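PDB 6Z3U: CYCLIN domain-containing protein from Chaetomium thermophilum, which probably serves as the cyclin H subunit of the CDK-activating kinase (CAK) complex, regulating its cyclin-dependent serine/threonine kinase. Local coordinates for residues 186-191 with 229-234; 240-245 with 323-328. One frame throughout, in Å; residues are numbered along the deposited sequence.

Interaction 1 (186-191 with 229-234)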
ATOM      1  N   LYS A 186      -7.067   5.478   1.272  1.00 48.01           N
ATOM      2  CA  LYS A 186      -7.037   6.405   0.151  1.00 50.66           C
ATOM      3  C   LYS A 186      -7.405   7.792   0.655  1.00 48.24           C
ATOM      4  O   LYS A 186      -8.455   7.971   1.282  1.00 50.86           O
ATOM      5  CB  LYS A 186      -7.996   5.954  -0.952  1.00 54.10           C
ATOM      6  CG  LYS A 186      -7.678   4.565  -1.487  1.00 54.28           C
ATOM      7  CD  LYS A 186      -8.729   4.083  -2.466  1.00 55.08           C
ATOM      8  CE  LYS A 186      -8.283   2.809  -3.167  1.00 70.66           C
ATOM      9  NZ  LYS A 186      -6.977   2.973  -3.871  1.00 58.67           N
ATOM     10  N   HIS A 187      -6.539   8.761   0.391  1.00 45.17           N
ATOM     11  CA  HIS A 187      -6.718  10.120   0.871  1.00 49.46           C
ATOM     12  C   HIS A 187      -6.952  11.083  -0.285  1.00 51.42           C
ATOM     13  O   HIS A 187      -6.561  10.812  -1.425  1.00 44.10           O
ATOM     14  CB  HIS A 187      -5.489  10.568   1.672  1.00 49.17           C
ATOM     15  CG  HIS A 187      -5.165   9.670   2.823  1.00 45.97           C
ATOM     16  ND1 HIS A 187      -6.047   9.440   3.858  1.00 41.22           N
ATOM     17  CD2 HIS A 187      -4.059   8.941   3.102  1.00 44.76           C
ATOM     18  CE1 HIS A 187      -5.498   8.608   4.724  1.00 42.96           C
ATOM     19  NE2 HIS A 187      -4.291   8.292   4.290  1.00 54.96           N
ATOM     20  N   PRO A 188      -7.574  12.234  -0.023  1.00 51.76           N
ATOM     21  CA  PRO A 188      -7.869  13.193  -1.103  1.00 51.66           C
ATOM     22  C   PRO A 188      -6.837  14.302  -1.278  1.00 49.54           C
ATOM     23  O   PRO A 188      -7.084  15.210  -2.079  1.00 43.30           O
ATOM     24  CB  PRO A 188      -9.210  13.785  -0.648  1.00 47.40           C
ATOM     25  CG  PRO A 188      -9.367  13.411   0.836  1.00 48.51           C
ATOM     26  CD  PRO A 188      -8.110  12.714   1.260  1.00 50.60           C
ATOM     27  N   PHE A 189      -5.712  14.257  -0.563  1.00 50.75           N
ATOM     28  CA  PHE A 189      -4.720  15.321  -0.688  1.00 50.48           C
ATOM     29  C   PHE A 189      -4.156  15.378  -2.103  1.00 46.86           C
ATOM     30  O   PHE A 189      -4.169  16.433  -2.746  1.00 57.66           O
ATOM     31  CB  PHE A 189      -3.601  15.118   0.335  1.00 50.65           C
ATOM     32  CG  PHE A 189      -4.089  14.988   1.750  1.00 45.59           C
ATOM     33  CD1 PHE A 189      -4.533  16.099   2.449  1.00 46.70           C
ATOM     34  CD2 PHE A 189      -4.104  13.758   2.381  1.00 44.49           C
ATOM     35  CE1 PHE A 189      -4.983  15.983   3.749  1.00 46.69           C
ATOM     36  CE2 PHE A 189      -4.550  13.636   3.682  1.00 45.86           C
ATOM     37  CZ  PHE A 189      -4.992  14.751   4.366  1.00 45.61           C
ATOM     38  N   ARG A 190      -3.656  14.249  -2.606  1.00 53.23           N
ATOM     39  CA  ARG A 190      -3.127  14.228  -3.965  1.00 54.29           C
ATOM     40  C   ARG A 190      -4.224  14.468  -4.993  1.00 52.44           C
ATOM     41  O   ARG A 190      -3.965  15.056  -6.049  1.00 53.86           O
ATOM     42  CB  ARG A 190      -2.427  12.899  -4.235  1.00 52.44           C
ATOM     43  CG  ARG A 190      -1.497  12.927  -5.433  1.00 47.05           C
ATOM     44  CD  ARG A 190      -0.785  11.598  -5.604  1.00 45.06           C
ATOM     45  NE  ARG A 190       0.129  11.316  -4.500  1.00 44.03           N
ATOM     46  CZ  ARG A 190      -0.179  10.592  -3.425  1.00 45.23           C
ATOM     47  NH1 ARG A 190      -1.388  10.061  -3.288  1.00 43.54           N
ATOM     48  NH2 ARG A 190       0.731  10.401  -2.480  1.00 53.06           N
ATOM     49  N   ALA A 191      -5.447  14.012  -4.709  1.00 52.06           N
ATOM     50  CA  ALA A 191      -6.571  14.313  -5.589  1.00 52.25           C
ATOM     51  C   ALA A 191      -6.787  15.815  -5.726  1.00 58.32           C
ATOM     52  O   ALA A 191      -7.177  16.291  -6.799  1.00 61.59           O
ATOM     53  CB  ALA A 191      -7.837  13.639  -5.063  1.00 49.19           C
ATOM     54  N   ASP A 229     -17.308  11.542   9.779  1.00 59.19           N
ATOM     55  CA  ASP A 229     -17.450  10.260   9.096  1.00 58.32           C
ATOM     56  C   ASP A 229     -17.381  10.385   7.576  1.00 60.02           C
ATOM     57  O   ASP A 229     -18.010   9.589   6.865  1.00 62.19           O
ATOM     58  CB  ASP A 229     -18.763   9.593   9.510  1.00 56.13           C
ATOM     59  CG  ASP A 229     -18.807   9.264  10.987  1.00 54.72           C
ATOM     60  OD1 ASP A 229     -17.728   9.178  11.613  1.00 44.47           O
ATOM     61  OD2 ASP A 229     -19.920   9.085  11.522  1.00 56.30           O
ATOM     62  N   ALA A 230     -16.628  11.355   7.057  1.00 63.53           N
ATOM     63  CA  ALA A 230     -16.601  11.580   5.615  1.00 62.09           C
ATOM     64  C   ALA A 230     -16.089  10.355   4.865  1.00 59.32           C
ATOM     65  O   ALA A 230     -16.666   9.958   3.846  1.00 58.55           O
ATOM     66  CB  ALA A 230     -15.740  12.803   5.294  1.00 61.80           C
ATOM     67  N   TYR A 231     -15.009   9.740   5.352  1.00 54.18           N
ATOM     68  CA  TYR A 231     -14.405   8.627   4.624  1.00 49.40           C
ATOM     69  C   TYR A 231     -15.370   7.460   4.463  1.00 51.90           C
ATOM     70  O   TYR A 231     -15.303   6.736   3.462  1.00 49.40           O
ATOM     71  CB  TYR A 231     -13.137   8.157   5.340  1.00 48.11           C
ATOM     72  CG  TYR A 231     -11.904   8.979   5.042  1.00 44.20           C
ATOM     73  CD1 TYR A 231     -11.957  10.365   5.015  1.00 47.87           C
ATOM     74  CD2 TYR A 231     -10.682   8.365   4.801  1.00 43.03           C
ATOM     75  CE1 TYR A 231     -10.830  11.117   4.745  1.00 40.54           C
ATOM     76  CE2 TYR A 231      -9.550   9.110   4.533  1.00 45.07           C
ATOM     77  CZ  TYR A 231      -9.629  10.485   4.509  1.00 41.08           C
ATOM     78  OH  TYR A 231      -8.506  11.230   4.241  1.00 45.36           O
ATOM     79  N   PHE A 232     -16.277   7.265   5.422  1.00 54.87           N
ATOM     80  CA  PHE A 232     -17.145   6.096   5.400  1.00 56.95           C
ATOM     81  C   PHE A 232     -18.275   6.210   4.384  1.00 57.66           C
ATOM     82  O   PHE A 232     -18.805   5.181   3.951  1.00 58.88           O
ATOM     83  CB  PHE A 232     -17.756   5.855   6.786  1.00 54.39           C
ATOM     84  CG  PHE A 232     -16.741   5.624   7.869  1.00 47.60           C
ATOM     85  CD1 PHE A 232     -15.852   4.565   7.794  1.00 44.67           C
ATOM     86  CD2 PHE A 232     -16.691   6.457   8.973  1.00 39.90           C
ATOM     87  CE1 PHE A 232     -14.923   4.352   8.794  1.00 38.57           C
ATOM     88  CE2 PHE A 232     -15.767   6.247   9.974  1.00 39.15           C
ATOM     89  CZ  PHE A 232     -14.883   5.193   9.885  1.00 37.63           C
ATOM     90  N   HIS A 233     -18.649   7.428   3.989  1.00 61.76           N
ATOM     91  CA  HIS A 233     -19.791   7.636   3.113  1.00 61.87           C
ATOM     92  C   HIS A 233     -19.440   8.259   1.772  1.00 61.18           C
ATOM     93  O   HIS A 233     -20.313   8.326   0.900  1.00 54.22           O
ATOM     94  CB  HIS A 233     -20.832   8.525   3.810  1.00 65.49           C
ATOM     95  CG  HIS A 233     -21.109   8.127   5.226  1.00 57.82           C
ATOM     96  ND1 HIS A 233     -21.568   6.874   5.570  1.00 52.53           N
ATOM     97  CD2 HIS A 233     -20.988   8.816   6.386  1.00 64.11           C
ATOM     98  CE1 HIS A 233     -21.718   6.808   6.881  1.00 63.41           C
ATOM     99  NE2 HIS A 233     -21.374   7.973   7.399  1.00 64.47           N
ATOM    100  N   PHE A 234     -18.203   8.709   1.574  1.00 55.52           N
ATOM    101  CA  PHE A 234     -17.833   9.417   0.358  1.00 51.12           C
ATOM    102  C   PHE A 234     -16.454   8.974  -0.102  1.00 49.88           C
ATOM    103  O   PHE A 234     -15.630   8.509   0.689  1.00 50.47           O
ATOM    104  CB  PHE A 234     -17.860  10.934   0.570  1.00 48.01           C
ATOM    105  CG  PHE A 234     -19.171  11.446   1.090  1.00 49.92           C
ATOM    106  CD1 PHE A 234     -20.253  11.608   0.240  1.00 52.74           C
ATOM    107  CD2 PHE A 234     -19.325  11.761   2.429  1.00 54.50           C
ATOM    108  CE1 PHE A 234     -21.461  12.076   0.715  1.00 58.10           C
ATOM    109  CE2 PHE A 234     -20.531  12.231   2.910  1.00 65.81           C
ATOM    110  CZ  PHE A 234     -21.601  12.389   2.052  1.00 69.44           C
TER
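Within the cyclin C-terminal domain, the turn leading into helix 189-200 is tied to the short, weakly bonded helix 230-233 by Tyr231, whose ring reaches His187 and Pro188. Tyr231 supplies all of the surface that 229-234 buries here. Its hydroxyl shares a hydrogen bond with the imidazole: Tyr231 OH lies 3.1 Å from His187 ND1, with an angle of 162° at the hydrogen. Either group could be the donor. The hydroxyl sits at the edge of the imidazole, near its plane, and ND1 in turn sits at the edge of the phenol. The rings therefore meet rim to rim and do not stack. Their centroids are 5.9 Å apart and their planes are turned by 54°. His187 CG stands anti to its own carbonyl carbon (chi1 -57°), which carries the ring to the tyrosine. The other ring nitrogen, NE2, bonds to Thr113 OG1 on helix 108-124. With both nitrogens bonded, the ring is probably fixed in its rotation. Tyr231 also touches Thr116 on that helix, so the contact is packed against helix 108-124. Tyr231 CE2 approaches the backbone oxygen of Lys186, at 3.6 Å from Lys186 O. Pro188 occupies the N-cap position of helix 189-200, and its side chain comes from the direction opposite to the tyrosine. Its CD atom lies 4.3 Å above the plane of the Phe189 ring, offset toward the rim, and 3.4 Å from Tyr231 OH.

Interaction 2 (240-245 with 323-328)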
ATOM      1  N   MET A 240     -12.769  15.342  -1.824  1.00 57.64           N
ATOM      2  CA  MET A 240     -11.879  16.377  -2.344  1.00 54.82           C
ATOM      3  C   MET A 240     -12.671  17.516  -2.973  1.00 51.27           C
ATOM      4  O   MET A 240     -12.409  18.693  -2.702  1.00 49.54           O
ATOM      5  CB  MET A 240     -10.908  15.765  -3.356  1.00 56.70           C
ATOM      6  CG  MET A 240     -10.016  16.776  -4.051  1.00 52.86           C
ATOM      7  SD  MET A 240     -10.763  17.433  -5.551  1.00 40.91           S
ATOM      8  CE  MET A 240     -10.437  19.179  -5.352  1.00 57.09           C
ATOM      9  N   LEU A 241     -13.642  17.185  -3.828  1.00 54.03           N
ATOM     10  CA  LEU A 241     -14.472  18.220  -4.436  1.00 54.94           C
ATOM     11  C   LEU A 241     -15.266  18.987  -3.385  1.00 54.37           C
ATOM     12  O   LEU A 241     -15.502  20.191  -3.539  1.00 54.93           O
ATOM     13  CB  LEU A 241     -15.415  17.598  -5.468  1.00 54.23           C
ATOM     14  CG  LEU A 241     -14.765  17.054  -6.745  1.00 49.90           C
ATOM     15  CD1 LEU A 241     -15.736  16.162  -7.501  1.00 47.17           C
ATOM     16  CD2 LEU A 241     -14.286  18.191  -7.634  1.00 44.99           C
ATOM     17  N   ALA A 242     -15.673  18.314  -2.306  1.00 61.00           N
ATOM     18  CA  ALA A 242     -16.442  18.989  -1.265  1.00 53.27           C
ATOM     19  C   ALA A 242     -15.595  20.022  -0.534  1.00 55.08           C
ATOM     20  O   ALA A 242     -16.052  21.146  -0.290  1.00 57.88           O
ATOM     21  CB  ALA A 242     -17.004  17.962  -0.283  1.00 57.48           C
ATOM     22  N   ALA A 243     -14.357  19.669  -0.184  1.00 54.64           N
ATOM     23  CA  ALA A 243     -13.477  20.634   0.467  1.00 57.00           C
ATOM     24  C   ALA A 243     -13.185  21.813  -0.450  1.00 58.83           C
ATOM     25  O   ALA A 243     -13.110  22.960   0.005  1.00 61.11           O
ATOM     26  CB  ALA A 243     -12.179  19.954   0.898  1.00 54.02           C
ATOM     27  N   LEU A 244     -13.018  21.551  -1.750  1.00 61.43           N
ATOM     28  CA  LEU A 244     -12.833  22.641  -2.703  1.00 62.85           C
ATOM     29  C   LEU A 244     -14.113  23.453  -2.858  1.00 65.80           C
ATOM     30  O   LEU A 244     -14.063  24.681  -2.993  1.00 61.86           O
ATOM     31  CB  LEU A 244     -12.377  22.084  -4.052  1.00 59.07           C
ATOM     32  CG  LEU A 244     -12.270  23.082  -5.209  1.00 64.78           C
ATOM     33  CD1 LEU A 244     -11.290  24.202  -4.888  1.00 62.97           C
ATOM     34  CD2 LEU A 244     -11.857  22.366  -6.487  1.00 53.58           C
ATOM     35  N   SER A 245     -15.270  22.783  -2.843  1.00 65.25           N
ATOM     36  CA  SER A 245     -16.537  23.500  -2.934  1.00 65.75           C
ATOM     37  C   SER A 245     -16.719  24.456  -1.764  1.00 59.87           C
ATOM     38  O   SER A 245     -17.307  25.530  -1.924  1.00 62.89           O
ATOM     39  CB  SER A 245     -17.698  22.506  -2.990  1.00 66.08           C
ATOM     40  OG  SER A 245     -18.916  23.167  -3.287  1.00 72.85           O
ATOM     41  N   GLU A 323     -22.870  17.794  -2.370  1.00 76.81           N
ATOM     42  CA  GLU A 323     -23.554  18.713  -1.466  1.00 70.06           C
ATOM     43  C   GLU A 323     -23.821  18.049  -0.121  1.00 68.55           C
ATOM     44  O   GLU A 323     -23.726  18.694   0.930  1.00 69.18           O
ATOM     45  CB  GLU A 323     -24.859  19.195  -2.100  1.00 72.99           C
ATOM     46  CG  GLU A 323     -25.394  20.507  -1.535  1.00 79.22           C
ATOM     47  CD  GLU A 323     -24.432  21.666  -1.726  1.00 76.01           C
ATOM     48  OE1 GLU A 323     -24.271  22.471  -0.785  1.00 75.18           O
ATOM     49  OE2 GLU A 323     -23.834  21.766  -2.818  1.00 82.24           O
ATOM     50  N   ALA A 324     -24.157  16.758  -0.135  1.00 79.27           N
ATOM     51  CA  ALA A 324     -24.317  16.027   1.117  1.00 78.54           C
ATOM     52  C   ALA A 324     -22.997  15.960   1.876  1.00 77.93           C
ATOM     53  O   ALA A 324     -22.965  16.135   3.099  1.00 81.31           O
ATOM     54  CB  ALA A 324     -24.853  14.623   0.840  1.00 73.45           C
ATOM     55  N   CYS A 325     -21.896  15.711   1.163  1.00 66.72           N
ATOM     56  CA  CYS A 325     -20.583  15.724   1.800  1.00 64.27           C
ATOM     57  C   CYS A 325     -20.195  17.133   2.228  1.00 72.11           C
ATOM     58  O   CYS A 325     -19.571  17.320   3.280  1.00 67.28           O
ATOM     59  CB  CYS A 325     -19.537  15.150   0.845  1.00 63.10           C
ATOM     60  SG  CYS A 325     -17.866  15.086   1.526  1.00 76.10           S
ATOM     61  N   ARG A 326     -20.550  18.136   1.422  1.00 73.10           N
ATOM     62  CA  ARG A 326     -20.235  19.516   1.771  1.00 63.39           C
ATOM     63  C   ARG A 326     -20.858  19.898   3.108  1.00 71.60           C
ATOM     64  O   ARG A 326     -20.249  20.626   3.901  1.00 72.98           O
ATOM     65  CB  ARG A 326     -20.721  20.452   0.665  1.00 65.92           C
ATOM     66  CG  ARG A 326     -20.056  21.815   0.659  1.00 66.69           C
ATOM     67  CD  ARG A 326     -20.671  22.716  -0.403  1.00 72.08           C
ATOM     68  NE  ARG A 326     -19.990  24.004  -0.515  1.00 75.50           N
ATOM     69  CZ  ARG A 326     -20.281  25.080   0.213  1.00 78.56           C
ATOM     70  NH1 ARG A 326     -21.245  25.038   1.126  1.00 83.82           N
ATOM     71  NH2 ARG A 326     -19.602  26.204   0.030  1.00 77.68           N
ATOM     72  N   ASP A 327     -22.072  19.411   3.376  1.00 75.51           N
ATOM     73  CA  ASP A 327     -22.743  19.736   4.630  1.00 75.55           C
ATOM     74  C   ASP A 327     -22.133  18.975   5.802  1.00 66.52           C
ATOM     75  O   ASP A 327     -22.017  19.516   6.908  1.00 63.30           O
ATOM     76  CB  ASP A 327     -24.238  19.435   4.511  1.00 81.90           C
ATOM     77  CG  ASP A 327     -24.938  20.342   3.511  1.00 86.37           C
ATOM     78  OD1 ASP A 327     -24.553  21.525   3.405  1.00 79.19           O
ATOM     79  OD2 ASP A 327     -25.869  19.868   2.827  1.00 92.15           O
ATOM     80  N   MET A 328     -21.740  17.719   5.583  1.00 71.37           N
ATOM     81  CA  MET A 328     -21.108  16.950   6.651  1.00 67.30           C
ATOM     82  C   MET A 328     -19.792  17.586   7.083  1.00 62.69           C
ATOM     83  O   MET A 328     -19.490  17.654   8.280  1.00 57.58           O
ATOM     84  CB  MET A 328     -20.883  15.507   6.197  1.00 66.42           C
ATOM     85  CG  MET A 328     -20.247  14.625   7.260  1.00 65.06           C
ATOM     86  SD  MET A 328     -20.323  12.862   6.876  1.00 59.73           S
ATOM     87  CE  MET A 328     -21.157  12.243   8.337  1.00 66.12           C
TER
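This is a close crossing of two helices in the cyclin C-terminal domain: Ala242 and Ser245 of helix 236-247 meet Cys325 and Arg326 of helix 313-330. The segment axes approach to 8.6 Å and cross at -65°. Ala242, with only a methyl, sits at the crossing, where its CA is 4.9 Å from Arg326 CA. The apolar part is the methyl of Ala242, whose CB touches Cys325 SG at 3.5 Å. The polar part is an arginine that reaches Ser245 in the last turn of helix 236-247. Arg326 has CG anti to its backbone N (chi1 -160°) and stays extended to NE, which carries the guanidinium up to Ser245. Arg326 NH2 donates to Ser245 O at 3.1 Å. The oxygen lies in the guanidinium plane, at its edge, but the donor stands 44° above the carbonyl plane. NE adds weak bonds to Ser245 O and to Ser245 OG, the latter at 3.1 Å. Replacing Arg326 by a leucine would probably leave Ser245 O without these donors and release the polar tie between the helices. Arg249 lies near the guanidinium as a like charge, and Glu323 pairs with Arg249. Helix 236-247 also packs on helices 189-200 and 207-221, as befits the central, third helix of the five-helix cyclin box; helix 313-330 is the fifth.

The two contacts lie in one cyclin C-terminal domain, with centres about 11 Å apart, and follow one another along the chain. Helix 230-233 is followed by helix 236-247, so the end of interaction 1 leads directly to interaction 2. They also touch in space. Phe234 CZ packs 3.5 Å from Cys325 N, and Pro188 CB lies 3.8 Å from Met240 CB. Asp229 and Met328 add a third point, with Asp229 CB 3.8 Å from Met328 CE. Beside interaction 1, Arg190 forms salt bridges with Asp247 of the kinase chain and Glu53 of the RING-type chain. Segment 186-191 thus borders the subunit interface. Segment 240-245 borders it too, since its Leu241 packs on Leu58 of the RING-type chain.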